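Local coordinates for gamma-glutamylcyclotransferase (Homo sapiens, PDB 3CRY), which catalyses the release of 5-oxoproline from gamma-glutamyl dipeptides, may contribute to glutathione homeostasis and induces cytochrome c release from mitochondria, at residues F20-H32 with Y139-L152. The protein carries 1 engineered substitution. Sequence-based numbering, arbitrary orientation.
Sequences FAYGSNLLTERIH and YKKIICMGAKENGL. With ACT (acetate ion), chain C.
L27 lies across helix 137-149 where the two backbones come closest, its CA 3.6 Å from that of G146. A side chain at G146 would run into the peptide between L26 and L27. L27 spreads over the helix: CB rests on G146 CA and I142 O, and CG, anti to the backbone N (chi1 -173°), divides into two arms. CD1 reaches G146 N, M145 CB and the carboxylate of E149, whereas CD2 meets the methyl groups CD1 and CG2 of I142. L26 packs on the same helix, with CD1 against I143 CG2 and A147 CB and CD2 4.2 Å from L152 CD2.

L27 is also the N-cap of helix 28-34, whose first turn is gripped by E149. T28 N donates to the syn lone pair of E149 OE1 at 2.9 Å, almost straight at 167°, while T28 OG1 gives its proton to the same oxygen from above the carboxylate plane. A water links E149 OE2 to E29 N. Just beyond the helix, N150 ND2 donates to L26 O at 2.7 Å, nearly along the C=O axis though bent at the hydrogen (140°); an alanine here would probably leave that carbonyl without this donor and break the water bridge from N150 OD1 to T28 OG1. G151 and L152 end the helix in a Schellman motif.

At the other end the contact enters the inferred substrate-binding site, where S24 lies near Q98, an engineered residue at the position of the catalytic proton acceptor. One acetate oxygen, at the edge of the Y139 ring, accepts bonds from S24 N, S24 OG and Y139 OH, the last very short at 2.5 Å. I143 CD1 lies over one face of that ring, offset toward its rim, and I143 CG1 packs 3.5 Å from G23 C.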
ATOM      1  N   PHE A  20       8.397  -9.640   3.498  1.00  5.37           N
ATOM      2  CA  PHE A  20       7.746 -10.637   2.638  1.00  4.86           C
ATOM      3  C   PHE A  20       8.067 -10.331   1.174  1.00  5.14           C
ATOM      4  O   PHE A  20       7.646  -9.285   0.631  1.00  5.20           O
ATOM      5  CB  PHE A  20       6.216 -10.642   2.879  1.00  5.00           C
ATOM      6  CG  PHE A  20       5.435 -11.566   1.964  1.00  5.27           C
ATOM      7  CD1 PHE A  20       5.439 -12.954   2.186  1.00  6.91           C
ATOM      8  CD2 PHE A  20       4.666 -11.050   0.901  1.00  6.76           C
ATOM      9  CE1 PHE A  20       4.713 -13.833   1.340  1.00  5.69           C
ATOM     10  CE2 PHE A  20       3.915 -11.914   0.078  1.00  5.75           C
ATOM     11  CZ  PHE A  20       3.941 -13.312   0.304  1.00  5.87           C
ATOM     12  N   ALA A  21       8.865 -11.215   0.576  1.00  4.76           N
ATOM     13  CA  ALA A  21       9.244 -11.108  -0.849  1.00  5.20           C
ATOM     14  C   ALA A  21       8.436 -12.017  -1.746  1.00  5.76           C
ATOM     15  O   ALA A  21       8.257 -13.178  -1.424  1.00  5.21           O
ATOM     16  CB  ALA A  21      10.726 -11.412  -1.026  1.00  5.62           C
ATOM     17  N   TYR A  22       7.973 -11.489  -2.888  1.00  5.95           N
ATOM     18  CA  TYR A  22       7.223 -12.289  -3.856  1.00  6.32           C
ATOM     19  C   TYR A  22       7.755 -12.233  -5.309  1.00  6.70           C
ATOM     20  O   TYR A  22       7.192 -12.884  -6.206  1.00  7.15           O
ATOM     21  CB  TYR A  22       5.740 -11.870  -3.809  1.00  6.55           C
ATOM     22  CG  TYR A  22       5.515 -10.400  -4.063  1.00  6.76           C
ATOM     23  CD1 TYR A  22       5.481  -9.892  -5.387  1.00  7.31           C
ATOM     24  CD2 TYR A  22       5.352  -9.507  -2.999  1.00  7.15           C
ATOM     25  CE1 TYR A  22       5.308  -8.539  -5.632  1.00  9.29           C
ATOM     26  CE2 TYR A  22       5.149  -8.121  -3.238  1.00  6.71           C
ATOM     27  CZ  TYR A  22       5.138  -7.660  -4.552  1.00  9.19           C
ATOM     28  OH  TYR A  22       4.949  -6.324  -4.806  1.00  9.36           O
ATOM     29  N   GLY A  23       8.801 -11.432  -5.534  1.00  7.08           N
ATOM     30  CA  GLY A  23       9.388 -11.215  -6.866  1.00  7.20           C
ATOM     31  C   GLY A  23      10.827 -11.713  -6.904  1.00  6.74           C
ATOM     32  O   GLY A  23      11.098 -12.822  -6.419  1.00  5.64           O
ATOM     33  N   SER A  24      11.753 -10.906  -7.446  1.00  6.61           N
ATOM     34  CA  SER A  24      13.147 -11.380  -7.633  1.00  6.34           C
ATOM     35  C   SER A  24      13.846 -11.589  -6.295  1.00  6.17           C
ATOM     36  O   SER A  24      14.849 -12.314  -6.233  1.00  6.10           O
ATOM     37  CB  SER A  24      13.969 -10.427  -8.516  1.00  7.79           C
ATOM     38  OG  SER A  24      14.038  -9.151  -7.905  1.00  8.08           O
ATOM     39  N   ASN A  25      13.329 -10.958  -5.233  1.00  5.68           N
ATOM     40  CA  ASN A  25      13.867 -11.223  -3.882  1.00  5.65           C
ATOM     41  C   ASN A  25      13.495 -12.608  -3.293  1.00  6.15           C
ATOM     42  O   ASN A  25      13.890 -12.931  -2.174  1.00  6.58           O
ATOM     43  CB  ASN A  25      13.548 -10.081  -2.896  1.00  5.59           C
ATOM     44  CG  ASN A  25      14.430  -8.837  -3.118  1.00  7.39           C
ATOM     45  OD1 ASN A  25      15.540  -8.911  -3.678  1.00  8.71           O
ATOM     46  ND2 ASN A  25      13.933  -7.692  -2.669  1.00  9.44           N
ATOM     47  N   LEU A  26      12.758 -13.424  -4.051  1.00  6.41           N
ATOM     48  CA  LEU A  26      12.622 -14.846  -3.722  1.00  5.87           C
ATOM     49  C   LEU A  26      13.964 -15.589  -3.785  1.00  6.64           C
ATOM     50  O   LEU A  26      14.129 -16.615  -3.104  1.00  7.65           O
ATOM     51  CB  LEU A  26      11.656 -15.539  -4.696  1.00  6.20           C
ATOM     52  CG  LEU A  26      10.178 -15.188  -4.568  1.00  6.16           C
ATOM     53  CD1 LEU A  26       9.409 -15.834  -5.739  1.00  7.08           C
ATOM     54  CD2 LEU A  26       9.606 -15.624  -3.197  1.00  5.36           C
ATOM     55  N   LEU A  27      14.902 -15.091  -4.604  1.00  6.16           N
ATOM     56  CA  LEU A  27      16.194 -15.764  -4.802  1.00  6.06           C
ATOM     57  C   LEU A  27      17.258 -15.245  -3.831  1.00  6.69           C
ATOM     58  O   LEU A  27      17.531 -14.049  -3.770  1.00  7.40           O
ATOM     59  CB  LEU A  27      16.685 -15.597  -6.247  1.00  6.50           C
ATOM     60  CG  LEU A  27      17.941 -16.418  -6.571  1.00  6.75           C
ATOM     61  CD1 LEU A  27      17.654 -17.933  -6.541  1.00  8.28           C
ATOM     62  CD2 LEU A  27      18.494 -15.983  -7.926  1.00  8.74           C
ATOM     63  N   THR A  28      17.857 -16.160  -3.081  1.00  7.44           N
ATOM     64  CA  THR A  28      18.806 -15.769  -2.016  1.00  7.92           C
ATOM     65  C   THR A  28      19.978 -14.947  -2.566  1.00  8.28           C
ATOM     66  O   THR A  28      20.338 -13.906  -1.986  1.00  9.03           O
ATOM     67  CB  THR A  28      19.285 -17.012  -1.257  1.00  8.44           C
ATOM     68  OG1 THR A  28      18.138 -17.714  -0.788  1.00  9.61           O
ATOM     69  CG2 THR A  28      20.158 -16.644  -0.067  1.00  8.52           C
ATOM     70  N   GLU A  29      20.579 -15.387  -3.673  1.00  8.87           N
ATOM     71  CA  GLU A  29      21.698 -14.631  -4.242  0.70  9.95           C
ATOM     72  C   GLU A  29      21.304 -13.236  -4.738  1.00  9.33           C
ATOM     73  O   GLU A  29      22.115 -12.305  -4.687  1.00 11.52           O
ATOM     74  CB  GLU A  29      22.434 -15.403  -5.340  0.70  9.95           C
ATOM     75  CG  GLU A  29      23.869 -14.871  -5.532  0.70 11.37           C
ATOM     76  CD  GLU A  29      24.643 -15.550  -6.651  0.70 12.32           C
ATOM     77  OE1 GLU A  29      24.150 -16.553  -7.199  0.70 14.90           O
ATOM     78  OE2 GLU A  29      25.751 -15.064  -6.997  0.70 15.65           O
ATOM     79  N   ARG A  30      20.055 -13.085  -5.178  1.00  8.73           N
ATOM     80  CA  ARG A  30      19.575 -11.790  -5.627  0.60  8.44           C
ATOM     81  C   ARG A  30      19.374 -10.850  -4.451  1.00  7.85           C
ATOM     82  O   ARG A  30      19.878  -9.729  -4.483  1.00  7.58           O
ATOM     83  CB  ARG A  30      18.290 -11.882  -6.461  0.60  8.94           C
ATOM     84  CG  ARG A  30      17.674 -10.512  -6.809  0.60 11.63           C
ATOM     85  CD  ARG A  30      18.593  -9.607  -7.620  0.60 15.03           C
ATOM     86  NE  ARG A  30      18.022  -8.258  -7.691  0.60 18.26           N
ATOM     87  CZ  ARG A  30      18.447  -7.292  -8.498  0.60 19.49           C
ATOM     88  NH1 ARG A  30      19.465  -7.499  -9.322  0.60 19.80           N
ATOM     89  NH2 ARG A  30      17.841  -6.118  -8.481  0.60 19.84           N
ATOM     90  N   ILE A  31      18.639 -11.287  -3.422  1.00  7.21           N
ATOM     91  CA  ILE A  31      18.399 -10.380  -2.288  1.00  7.62           C
ATOM     92  C   ILE A  31      19.721  -9.997  -1.593  1.00  7.85           C
ATOM     93  O   ILE A  31      19.869  -8.882  -1.103  1.00  7.96           O
ATOM     94  CB  ILE A  31      17.370 -10.924  -1.243  1.00  7.61           C
ATOM     95  CG1 ILE A  31      16.905  -9.801  -0.282  1.00  7.05           C
ATOM     96  CG2 ILE A  31      17.889 -12.172  -0.531  1.00  8.57           C
ATOM     97  CD1 ILE A  31      15.766 -10.214   0.700  1.00  7.46           C
ATOM     98  N   HIS A  32      20.669 -10.932  -1.561  1.00  7.98           N
ATOM     99  CA  HIS A  32      21.965 -10.667  -0.906  1.00  8.51           C
ATOM    100  C   HIS A  32      22.866  -9.660  -1.613  1.00  9.73           C
ATOM    101  O   HIS A  32      23.800  -9.114  -0.986  1.00 10.18           O
ATOM    102  CB  HIS A  32      22.694 -11.988  -0.664  1.00  9.21           C
ATOM    103  CG  HIS A  32      22.210 -12.709   0.556  1.00  8.29           C
ATOM    104  ND1 HIS A  32      22.549 -14.018   0.836  1.00  9.15           N
ATOM    105  CD2 HIS A  32      21.433 -12.290   1.599  1.00 10.26           C
ATOM    106  CE1 HIS A  32      22.024 -14.371   2.000  1.00 10.36           C
ATOM    107  NE2 HIS A  32      21.352 -13.335   2.492  1.00  8.35           N
ATOM    108  N   TYR A 139      13.981 -11.980 -15.768  1.00  6.16           N
ATOM    109  CA  TYR A 139      13.286 -11.730 -14.500  1.00  6.40           C
ATOM    110  C   TYR A 139      12.434 -12.930 -14.094  1.00  5.82           C
ATOM    111  O   TYR A 139      12.478 -13.369 -12.935  1.00  6.21           O
ATOM    112  CB  TYR A 139      12.444 -10.470 -14.637  1.00  6.64           C
ATOM    113  CG  TYR A 139      11.814  -9.939 -13.375  1.00  6.05           C
ATOM    114  CD1 TYR A 139      12.600  -9.451 -12.324  1.00  7.97           C
ATOM    115  CD2 TYR A 139      10.415  -9.848 -13.277  1.00  6.75           C
ATOM    116  CE1 TYR A 139      12.008  -8.906 -11.180  1.00  7.43           C
ATOM    117  CE2 TYR A 139       9.810  -9.320 -12.140  1.00  6.96           C
ATOM    118  CZ  TYR A 139      10.627  -8.841 -11.092  1.00  7.42           C
ATOM    119  OH  TYR A 139      10.048  -8.302  -9.953  1.00  8.18           O
ATOM    120  N   LYS A 140      11.685 -13.495 -15.039  1.00  6.11           N
ATOM    121  CA  LYS A 140      10.937 -14.728 -14.769  1.00  6.08           C
ATOM    122  C   LYS A 140      11.861 -15.842 -14.253  1.00  6.74           C
ATOM    123  O   LYS A 140      11.525 -16.538 -13.287  1.00  7.27           O
ATOM    124  CB  LYS A 140      10.160 -15.165 -16.030  1.00  6.28           C
ATOM    125  CG  LYS A 140       9.441 -16.469 -15.817  1.00  7.19           C
ATOM    126  CD  LYS A 140       8.710 -16.979 -17.047  1.00  6.25           C
ATOM    127  CE  LYS A 140       8.172 -18.383 -16.747  1.00  6.85           C
ATOM    128  NZ  LYS A 140       7.465 -18.987 -17.922  1.00  6.54           N
ATOM    129  N   LYS A 141      13.003 -16.036 -14.916  1.00  6.38           N
ATOM    130  CA  LYS A 141      13.932 -17.085 -14.532  0.50  7.44           C
ATOM    131  C   LYS A 141      14.374 -16.927 -13.080  1.00  7.17           C
ATOM    132  O   LYS A 141      14.357 -17.891 -12.313  1.00  7.13           O
ATOM    133  CB  LYS A 141      15.130 -17.119 -15.478  0.50  7.63           C
ATOM    134  CG  LYS A 141      14.836 -17.840 -16.791  0.50  8.14           C
ATOM    135  CD  LYS A 141      16.036 -17.809 -17.739  0.50 10.05           C
ATOM    136  CE  LYS A 141      15.822 -18.708 -18.946  0.50 13.03           C
ATOM    137  NZ  LYS A 141      15.043 -18.026 -19.994  0.50 13.53           N
ATOM    138  N   ILE A 142      14.754 -15.708 -12.709  1.00  7.13           N
ATOM    139  CA  ILE A 142      15.186 -15.435 -11.317  1.00  7.66           C
ATOM    140  C   ILE A 142      14.067 -15.760 -10.307  1.00  7.05           C
ATOM    141  O   ILE A 142      14.302 -16.420  -9.291  1.00  6.51           O
ATOM    142  CB  ILE A 142      15.697 -13.990 -11.170  1.00  8.67           C
ATOM    143  CG1 ILE A 142      16.974 -13.781 -11.997  1.00 10.39           C
ATOM    144  CG2 ILE A 142      15.912 -13.607  -9.694  1.00  8.64           C
ATOM    145  CD1 ILE A 142      18.202 -14.503 -11.504  1.00 12.59           C
ATOM    146  N   ILE A 143      12.842 -15.337 -10.621  1.00  5.71           N
ATOM    147  CA  ILE A 143      11.678 -15.643  -9.775  1.00  5.67           C
ATOM    148  C   ILE A 143      11.467 -17.148  -9.639  1.00  5.55           C
ATOM    149  O   ILE A 143      11.276 -17.658  -8.533  1.00  5.59           O
ATOM    150  CB  ILE A 143      10.416 -14.913 -10.320  1.00  6.33           C
ATOM    151  CG1 ILE A 143      10.542 -13.417  -9.989  1.00  6.07           C
ATOM    152  CG2 ILE A 143       9.103 -15.476  -9.722  1.00  7.28           C
ATOM    153  CD1 ILE A 143       9.495 -12.530 -10.664  1.00  6.63           C
ATOM    154  N   CYS A 144      11.504 -17.867 -10.763  1.00  6.15           N
ATOM    155  CA  CYS A 144      11.318 -19.325 -10.718  1.00  7.38           C
ATOM    156  C   CYS A 144      12.441 -20.036  -9.933  1.00  7.86           C
ATOM    157  O   CYS A 144      12.184 -20.978  -9.136  1.00  8.09           O
ATOM    158  CB  CYS A 144      11.182 -19.885 -12.133  1.00  8.06           C
ATOM    159  SG  CYS A 144       9.606 -19.430 -12.870  1.00  9.11           S
ATOM    160  N   MET A 145      13.667 -19.561 -10.113  1.00  7.35           N
ATOM    161  CA  MET A 145      14.822 -20.108  -9.366  1.00  8.91           C
ATOM    162  C   MET A 145      14.656 -19.925  -7.864  1.00  8.53           C
ATOM    163  O   MET A 145      14.900 -20.849  -7.085  1.00  8.16           O
ATOM    164  CB  MET A 145      16.114 -19.433  -9.813  1.00  8.66           C
ATOM    165  CG  MET A 145      16.615 -19.930 -11.164  1.00 10.02           C
ATOM    166  SD  MET A 145      18.050 -18.982 -11.732  1.00 14.51           S
ATOM    167  CE  MET A 145      19.252 -19.332 -10.449  1.00 14.16           C
ATOM    168  N   GLY A 146      14.243 -18.719  -7.477  1.00  7.16           N
ATOM    169  CA  GLY A 146      14.052 -18.407  -6.053  1.00  6.41           C
ATOM    170  C   GLY A 146      12.924 -19.237  -5.454  1.00  7.08           C
ATOM    171  O   GLY A 146      13.021 -19.705  -4.310  1.00  6.28           O
ATOM    172  N   ALA A 147      11.842 -19.413  -6.216  1.00  5.96           N
ATOM    173  CA  ALA A 147      10.691 -20.176  -5.728  1.00  7.28           C
ATOM    174  C   ALA A 147      11.104 -21.630  -5.460  1.00  7.49           C
ATOM    175  O   ALA A 147      10.702 -22.244  -4.467  1.00  7.66           O
ATOM    176  CB  ALA A 147       9.538 -20.100  -6.740  1.00  6.84           C
ATOM    177  N   LYS A 148      11.921 -22.182  -6.351  1.00  7.49           N
ATOM    178  CA  LYS A 148      12.362 -23.568  -6.202  1.00  8.49           C
ATOM    179  C   LYS A 148      13.356 -23.706  -5.043  1.00  8.85           C
ATOM    180  O   LYS A 148      13.204 -24.574  -4.179  1.00  9.16           O
ATOM    181  CB  LYS A 148      13.007 -24.025  -7.510  1.00  8.12           C
ATOM    182  CG  LYS A 148      13.495 -25.449  -7.477  1.00 10.23           C
ATOM    183  CD  LYS A 148      13.928 -25.856  -8.876  1.00 14.13           C
ATOM    184  CE  LYS A 148      14.058 -27.352  -8.967  1.00 19.57           C
ATOM    185  NZ  LYS A 148      15.454 -27.724  -8.698  1.00 23.85           N
ATOM    186  N   GLU A 149      14.353 -22.822  -5.012  1.00  8.14           N
ATOM    187  CA  GLU A 149      15.412 -22.846  -3.996  1.00  8.90           C
ATOM    188  C   GLU A 149      14.864 -22.766  -2.575  1.00  8.81           C
ATOM    189  O   GLU A 149      15.360 -23.442  -1.664  1.00  8.87           O
ATOM    190  CB  GLU A 149      16.354 -21.662  -4.242  1.00  9.08           C
ATOM    191  CG  GLU A 149      17.382 -21.387  -3.156  1.00 11.01           C
ATOM    192  CD  GLU A 149      18.152 -20.104  -3.432  1.00 10.75           C
ATOM    193  OE1 GLU A 149      17.567 -19.018  -3.212  1.00 14.89           O
ATOM    194  OE2 GLU A 149      19.319 -20.183  -3.895  1.00 17.18           O
ATOM    195  N   ASN A 150      13.873 -21.902  -2.386  1.00  9.52           N
ATOM    196  CA  ASN A 150      13.354 -21.627  -1.054  1.00 10.34           C
ATOM    197  C   ASN A 150      12.083 -22.394  -0.674  1.00 10.86           C
ATOM    198  O   ASN A 150      11.454 -22.099   0.332  1.00 11.74           O
ATOM    199  CB  ASN A 150      13.277 -20.104  -0.817  1.00 10.93           C
ATOM    200  CG  ASN A 150      14.648 -19.492  -0.544  1.00 11.09           C
ATOM    201  OD1 ASN A 150      15.450 -20.032   0.234  1.00 13.13           O
ATOM    202  ND2 ASN A 150      14.944 -18.379  -1.204  1.00 10.96           N
ATOM    203  N   GLY A 151      11.715 -23.379  -1.489  1.00 10.14           N
ATOM    204  CA  GLY A 151      10.665 -24.339  -1.127  1.00 11.11           C
ATOM    205  C   GLY A 151       9.225 -23.840  -1.167  1.00 10.49           C
ATOM    206  O   GLY A 151       8.415 -24.254  -0.334  1.00 11.23           O
ATOM    207  N   LEU A 152       8.876 -22.969  -2.123  1.00  9.29           N
ATOM    208  CA  LEU A 152       7.454 -22.610  -2.278  1.00  9.75           C
ATOM    209  C   LEU A 152       6.677 -23.856  -2.753  1.00  9.81           C
ATOM    210  O   LEU A 152       7.267 -24.750  -3.369  1.00  9.54           O
ATOM    211  CB  LEU A 152       7.286 -21.439  -3.258  1.00  8.52           C
ATOM    212  CG  LEU A 152       7.375 -20.023  -2.678  1.00 10.85           C
ATOM    213  CD1 LEU A 152       8.592 -19.750  -1.854  1.00 15.17           C
ATOM    214  CD2 LEU A 152       7.226 -19.000  -3.785  1.00  9.31           C
TER
HETATM  215  C   ACT C 189      11.432  -6.901  -7.183  1.00 25.11           C
HETATM  216  O   ACT C 189      11.398  -7.943  -7.888  1.00 23.42           O
HETATM  217  OXT ACT C 189      11.687  -7.074  -5.958  1.00 25.85           O
HETATM  218  CH3 ACT C 189      11.184  -5.521  -7.744  1.00 24.41           C
HETATM  219  O   HOH W   1      17.779 -19.675   1.145  1.00 22.65           O
HETATM  220  O   HOH W   2      20.657 -18.085  -4.588  1.00  9.97           O